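Local coordinates for Glyco_hydro_cc domain-containing protein (Pseudomonas viridiflava, PDB 6UAV) that probably hydrolyses internal beta-1,3-glucan linkages as an endo-beta-1,3-glucanase of glycoside hydrolase family 128, built on a TIM-barrel catalytic core, at residues M121-M126 with G130-W135; I82-L87 with A158-D163. All coordinates share one frame; numbering follows the deposited sequence.

Contact 1: M121-M126 with G130-W135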
loop_
_atom_site.group_PDB
_atom_site.type_symbol
_atom_site.label_atom_id
_atom_site.label_comp_id
_atom_site.label_asym_id
_atom_site.label_seq_id
_atom_site.Cartn_x
_atom_site.Cartn_y
_atom_site.Cartn_z
ATOM N N MET A 121 -1.436 7.521 -3.661
ATOM C CA MET A 121 -2.516 8.405 -4.082
ATOM C C MET A 121 -3.888 7.752 -3.889
ATOM O O MET A 121 -4.016 6.524 -3.779
ATOM C CB MET A 121 -2.299 8.836 -5.536
ATOM C CG MET A 121 -0.916 9.499 -5.776
ATOM S SD MET A 121 -0.526 10.895 -4.637
ATOM C CE MET A 121 -1.799 12.055 -5.119
ATOM N N ASN A 122 -4.870 8.644 -3.815
ATOM C CA ASN A 122 -6.312 8.305 -3.815
ATOM C C ASN A 122 -7.050 9.538 -4.369
ATOM O O ASN A 122 -6.383 10.567 -4.689
ATOM C CB ASN A 122 -6.721 7.862 -2.394
ATOM C CG ASN A 122 -8.049 7.129 -2.238
ATOM O OD1 ASN A 122 -8.927 7.142 -3.128
ATOM N ND2 ASN A 122 -8.165 6.460 -1.106
ATOM N N TRP A 123 -8.380 9.487 -4.462
ATOM C CA TRP A 123 -9.179 10.694 -4.727
ATOM C C TRP A 123 -9.247 11.463 -3.446
ATOM O O TRP A 123 -9.525 10.824 -2.436
ATOM C CB TRP A 123 -10.573 10.356 -5.263
ATOM C CG TRP A 123 -11.140 11.547 -5.962
ATOM C CD1 TRP A 123 -11.954 12.520 -5.492
ATOM C CD2 TRP A 123 -10.765 11.923 -7.285
ATOM N NE1 TRP A 123 -12.123 13.479 -6.452
ATOM C CE2 TRP A 123 -11.400 13.134 -7.567
ATOM C CE3 TRP A 123 -9.991 11.276 -8.253
ATOM C CZ2 TRP A 123 -11.291 13.747 -8.809
ATOM C CZ3 TRP A 123 -9.921 11.859 -9.491
ATOM C CH2 TRP A 123 -10.496 13.101 -9.731
ATOM N N GLY A 124 -8.970 12.772 -3.493
ATOM C CA GLY A 124 -8.577 13.518 -2.304
ATOM C C GLY A 124 -9.564 14.574 -1.893
ATOM O O GLY A 124 -10.631 14.744 -2.544
ATOM N N THR A 125 -9.170 15.223 -0.816
ATOM C CA THR A 125 -9.937 16.291 -0.121
ATOM C C THR A 125 -9.122 17.576 -0.043
ATOM O O THR A 125 -9.702 18.643 0.250
ATOM C CB THR A 125 -10.409 15.808 1.243
ATOM O OG1 THR A 125 -9.225 15.471 1.954
ATOM C CG2 THR A 125 -11.358 14.634 1.121
ATOM N N MET A 126 -7.815 17.539 -0.237
ATOM C CA MET A 126 -6.993 18.762 -0.174
ATOM C C MET A 126 -7.486 19.751 -1.241
ATOM O O MET A 126 -7.696 19.381 -2.400
ATOM C CB MET A 126 -5.508 18.445 -0.429
ATOM C CG MET A 126 -4.585 19.674 -0.438
ATOM S SD MET A 126 -2.904 19.084 -0.631
ATOM C CE MET A 126 -2.553 18.567 1.031
ATOM N N GLY A 130 -8.061 17.214 -5.247
ATOM C CA GLY A 130 -8.873 15.970 -5.217
ATOM C C GLY A 130 -8.337 14.970 -6.239
ATOM O O GLY A 130 -8.289 13.736 -5.972
ATOM N N ASP A 131 -7.987 15.459 -7.412
ATOM C CA ASP A 131 -7.561 14.609 -8.536
ATOM C C ASP A 131 -6.105 14.270 -8.302
ATOM O O ASP A 131 -5.275 15.194 -8.271
ATOM C CB ASP A 131 -7.694 15.332 -9.869
ATOM C CG ASP A 131 -7.315 14.500 -11.081
ATOM O OD1 ASP A 131 -6.750 13.425 -10.945
ATOM O OD2 ASP A 131 -7.681 14.964 -12.198
ATOM N N PRO A 132 -5.732 12.989 -8.157
ATOM C CA PRO A 132 -4.331 12.652 -7.903
ATOM C C PRO A 132 -3.406 13.073 -9.037
ATOM O O PRO A 132 -2.193 13.261 -8.810
ATOM C CB PRO A 132 -4.343 11.136 -7.757
ATOM C CG PRO A 132 -5.630 10.691 -8.398
ATOM C CD PRO A 132 -6.614 11.804 -8.122
ATOM N N VAL A 133 -3.957 13.250 -10.224
ATOM C CA VAL A 133 -3.193 13.723 -11.395
ATOM C C VAL A 133 -2.795 15.161 -11.143
ATOM O O VAL A 133 -1.669 15.556 -11.454
ATOM C CB VAL A 133 -3.942 13.518 -12.735
ATOM C CG1 VAL A 133 -3.239 14.231 -13.880
ATOM C CG2 VAL A 133 -4.008 12.048 -13.070
ATOM N N ALA A 134 -3.700 15.975 -10.624
ATOM C CA ALA A 134 -3.356 17.384 -10.360
ATOM C C ALA A 134 -2.284 17.402 -9.283
ATOM O O ALA A 134 -1.322 18.182 -9.410
ATOM C CB ALA A 134 -4.560 18.162 -9.902
ATOM N N TRP A 135 -2.422 16.606 -8.243
ATOM C CA TRP A 135 -1.418 16.609 -7.150
ATOM C C TRP A 135 -0.066 16.151 -7.707
ATOM O O TRP A 135 0.953 16.839 -7.465
ATOM C CB TRP A 135 -1.949 15.827 -5.926
ATOM C CG TRP A 135 -1.074 15.967 -4.707
ATOM C CD1 TRP A 135 -1.276 16.819 -3.674
ATOM C CD2 TRP A 135 0.212 15.380 -4.510
ATOM N NE1 TRP A 135 -0.232 16.734 -2.784
ATOM C CE2 TRP A 135 0.717 15.856 -3.280
ATOM C CE3 TRP A 135 0.977 14.437 -5.230
ATOM C CZ2 TRP A 135 1.966 15.508 -2.787
ATOM C CZ3 TRP A 135 2.200 14.049 -4.725
ATOM C CH2 TRP A 135 2.683 14.580 -3.519
#

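Contact 2: I82-L87 with A158-D163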
loop_
_atom_site.group_PDB
_atom_site.type_symbol
_atom_site.label_atom_id
_atom_site.label_comp_id
_atom_site.label_asym_id
_atom_site.label_seq_id
_atom_site.Cartn_x
_atom_site.Cartn_y
_atom_site.Cartn_z
ATOM N N ILE A 82 4.826 8.316 1.848
ATOM C CA ILE A 82 3.773 9.360 1.790
ATOM C C ILE A 82 2.368 8.763 1.614
ATOM O O ILE A 82 1.938 8.508 0.484
ATOM C CB ILE A 82 4.082 10.463 0.757
ATOM C CG1 ILE A 82 5.543 10.960 0.886
ATOM C CG2 ILE A 82 3.046 11.565 1.018
ATOM C CD1 ILE A 82 5.876 12.298 0.280
ATOM N N ASN A 83 1.664 8.640 2.735
ATOM C CA ASN A 83 0.304 7.999 2.735
ATOM C C ASN A 83 -0.792 9.007 2.400
ATOM O O ASN A 83 -1.222 9.710 3.305
ATOM C CB ASN A 83 -0.001 7.354 4.075
ATOM C CG ASN A 83 -1.190 6.425 3.933
ATOM O OD1 ASN A 83 -1.077 5.376 3.314
ATOM N ND2 ASN A 83 -2.322 6.812 4.499
ATOM N N GLU A 84 -1.254 9.058 1.153
ATOM C CA GLU A 84 -2.397 9.914 0.747
ATOM C C GLU A 84 -2.115 11.367 1.054
ATOM O O GLU A 84 -2.793 12.004 1.866
ATOM C CB GLU A 84 -3.664 9.389 1.425
ATOM C CG GLU A 84 -4.079 8.031 0.835
ATOM C CD GLU A 84 -5.488 7.611 1.231
ATOM O OE1 GLU A 84 -6.176 8.419 1.924
ATOM O OE2 GLU A 84 -5.869 6.515 0.870
ATOM N N PRO A 85 -1.134 11.991 0.362
ATOM C CA PRO A 85 -0.835 13.388 0.618
ATOM C C PRO A 85 -1.977 14.338 0.331
ATOM O O PRO A 85 -2.065 15.399 0.957
ATOM C CB PRO A 85 0.338 13.686 -0.325
ATOM C CG PRO A 85 0.197 12.644 -1.441
ATOM C CD PRO A 85 -0.342 11.404 -0.753
ATOM N N ASN A 86 -2.833 13.981 -0.629
ATOM C CA ASN A 86 -3.962 14.852 -1.027
ATOM C C ASN A 86 -5.182 14.603 -0.137
ATOM O O ASN A 86 -6.241 15.054 -0.525
ATOM C CB ASN A 86 -4.242 14.714 -2.510
ATOM C CG ASN A 86 -4.633 13.322 -2.968
ATOM O OD1 ASN A 86 -4.108 12.340 -2.426
ATOM N ND2 ASN A 86 -5.478 13.275 -4.003
ATOM N N LEU A 87 -5.063 13.857 0.951
ATOM C CA LEU A 87 -6.204 13.706 1.885
ATOM C C LEU A 87 -5.806 14.491 3.142
ATOM O O LEU A 87 -4.745 14.201 3.735
ATOM C CB LEU A 87 -6.450 12.239 2.227
ATOM C CG LEU A 87 -7.308 11.443 1.230
ATOM C CD1 LEU A 87 -8.746 11.955 1.208
ATOM C CD2 LEU A 87 -6.679 11.378 -0.152
ATOM N N ALA A 158 2.189 4.534 -5.856
ATOM C CA ALA A 158 1.304 3.699 -5.024
ATOM C C ALA A 158 -0.101 4.266 -5.166
ATOM O O ALA A 158 -0.265 5.455 -5.433
ATOM C CB ALA A 158 1.773 3.527 -3.603
ATOM N N PHE A 159 -1.092 3.402 -4.969
ATOM C CA PHE A 159 -2.484 3.803 -5.148
ATOM C C PHE A 159 -3.349 3.054 -4.144
ATOM O O PHE A 159 -3.072 1.905 -3.830
ATOM C CB PHE A 159 -2.890 3.526 -6.596
ATOM C CG PHE A 159 -4.138 4.285 -6.966
ATOM C CD1 PHE A 159 -4.141 5.661 -6.917
ATOM C CD2 PHE A 159 -5.308 3.650 -7.315
ATOM C CE1 PHE A 159 -5.284 6.390 -7.198
ATOM C CE2 PHE A 159 -6.445 4.385 -7.591
ATOM C CZ PHE A 159 -6.427 5.747 -7.532
ATOM N N HIS A 160 -4.387 3.726 -3.658
ATOM C CA HIS A 160 -5.447 3.181 -2.813
ATOM C C HIS A 160 -6.784 3.398 -3.506
ATOM O O HIS A 160 -6.991 4.462 -4.104
ATOM C CB HIS A 160 -5.498 3.976 -1.478
ATOM C CG HIS A 160 -4.230 3.923 -0.680
ATOM N ND1 HIS A 160 -4.079 4.697 0.449
ATOM C CD2 HIS A 160 -3.139 3.151 -0.801
ATOM C CE1 HIS A 160 -2.902 4.392 1.018
ATOM N NE2 HIS A 160 -2.292 3.432 0.246
ATOM N N TRP A 161 -7.683 2.421 -3.415
ATOM C CA TRP A 161 -8.985 2.561 -4.085
ATOM C C TRP A 161 -9.994 1.643 -3.387
ATOM O O TRP A 161 -9.688 0.468 -3.185
ATOM C CB TRP A 161 -8.851 2.256 -5.566
ATOM C CG TRP A 161 -9.977 2.858 -6.329
ATOM C CD1 TRP A 161 -11.005 2.188 -6.966
ATOM C CD2 TRP A 161 -10.193 4.259 -6.548
ATOM N NE1 TRP A 161 -11.835 3.094 -7.554
ATOM C CE2 TRP A 161 -11.367 4.368 -7.323
ATOM C CE3 TRP A 161 -9.485 5.426 -6.201
ATOM C CZ2 TRP A 161 -11.878 5.600 -7.695
ATOM C CZ3 TRP A 161 -10.009 6.647 -6.561
ATOM C CH2 TRP A 161 -11.178 6.726 -7.329
ATOM N N TYR A 162 -11.145 2.220 -3.057
ATOM C CA TYR A 162 -12.248 1.559 -2.315
ATOM C C TYR A 162 -13.564 1.509 -3.117
ATOM O O TYR A 162 -14.654 1.561 -2.560
ATOM C CB TYR A 162 -12.408 2.303 -0.986
ATOM C CG TYR A 162 -11.287 2.007 -0.029
ATOM C CD1 TYR A 162 -10.088 2.702 -0.116
ATOM C CD2 TYR A 162 -11.372 0.963 0.885
ATOM C CE1 TYR A 162 -9.050 2.452 0.770
ATOM C CE2 TYR A 162 -10.346 0.686 1.770
ATOM C CZ TYR A 162 -9.173 1.428 1.701
ATOM O OH TYR A 162 -8.185 1.153 2.593
ATOM N N ASP A 163 -13.491 1.484 -4.455
ATOM C CA ASP A 163 -14.702 1.585 -5.310
ATOM C C ASP A 163 -14.444 0.776 -6.560
ATOM O O ASP A 163 -13.379 0.178 -6.731
ATOM C CB ASP A 163 -15.086 3.034 -5.603
ATOM C CG ASP A 163 -16.562 3.326 -5.768
ATOM O OD1 ASP A 163 -17.304 2.409 -6.129
ATOM O OD2 ASP A 163 -16.937 4.486 -5.570
HETATM O O HOH W 1 -0.278 3.094 2.209
#

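Contact 1: M121-M126 with G130-W135
Gly124 and Gly130 meet through their backbones, which come close, CA to CA 3.8 Å. Gly124 N donates to Gly130 O at 2.7 Å, with 150° at the hydrogen. A CA-H...O contact from Gly130 CA to Gly124 O (3.4 Å) reinforces the pairing.

The indole of Trp123 covers the turn at Gly130 and Asp131. Its CG is anti to the backbone N (chi1 -160°), which swings the ring over these two residues: Gly130 O sits above the middle of one face, and on that same face Asp131 CA makes a CH-pi contact, 3.7 Å from the centroid of the six-membered ring. The pyrrolidine of Pro132 packs obliquely against it, with CD 3.4 Å from Trp123 CE3.

Met121, bent at chi2 and chi3, wedges its methyl CE between Pro132 CB and Trp135 CE3, an apolar fit. Sulfur-aromatic contacts join it at Trp135: Met121 SD lies obliquely, 4.6 Å from the centroid of the six-membered ring, and Met126 reaches the ring's edge, with SD 4.1 Å from Trp135 CD1. The indole N-H itself is engaged by Met93 O.

Asp131 is the N-cap, its OD1 accepting from Val133 N at 2.9 Å, and Pro132 suits the first turn, where no backbone N-H is needed. The contact thus folds the loop leaving strand 115-121 against the start of helix 132-146, with strand 156-161 and helix 166-173 alongside Trp123.

Contact 2: I82-L87 with A158-D163
The imidazole of His160 is met at its edge, near the ring plane, by Glu84, Asn83 and a water. His160 ND1 donates to Glu84 OE2 at 2.6 Å, a short and nearly straight bond (163° at the hydrogen) that arrives on the anti side, tilted somewhat out of the carboxylate plane; the carboxylate and ring planes stand 54° apart. Further round the rim, Asn83 OD1 approaches His160 CE1 at 3.1 Å. The water bridges the two side chains, donating to Asn83 OD1 at 2.7 Å and lying 2.8 Å from His160 NE2, which also has Thr183 OG1 as a partner.

An Asn-Glu pair just after the fourth strand of the barrel is the hallmark of clan A glycosidases, where this glutamate usually serves as acid/base; Asn83 and Glu84 fit that position. Glutamate has the length to cross from its loop to the sixth strand, its chain extended beyond CG (chi2 -167°), while histidine offers a nitrogen on each side of its ring. Glu84 OE2 takes a second hydrogen bond from Asn122 ND2, so two donors grip this one oxygen. Its backbone opens a type I turn, closed by Leu87 N to Glu84 O at 3.1 Å.

In the fold
Both contacts belong to the eight-stranded parallel barrel, and their centres lie about 8 Å apart. In chain order come 82-87, after strand 78-81, then both segments of contact 1, after strand 115-121, and last 158-163 on strand 156-161; contact 1 therefore falls between the two halves of contact 2. Contact 2 joins the loop after strand four to strand six, across the loop of strand five, which contact 1 shapes nearer the outer helices. They touch directly: Met121 O lies 2.8 Å from His160 N, a probable hydrogen bond, and Asn122 O lies 2.9 Å from Asn86 ND2, another. Through Asn122, the strand-five loop thus contributes directly to the polar group at the C-terminal ends of the barrel strands.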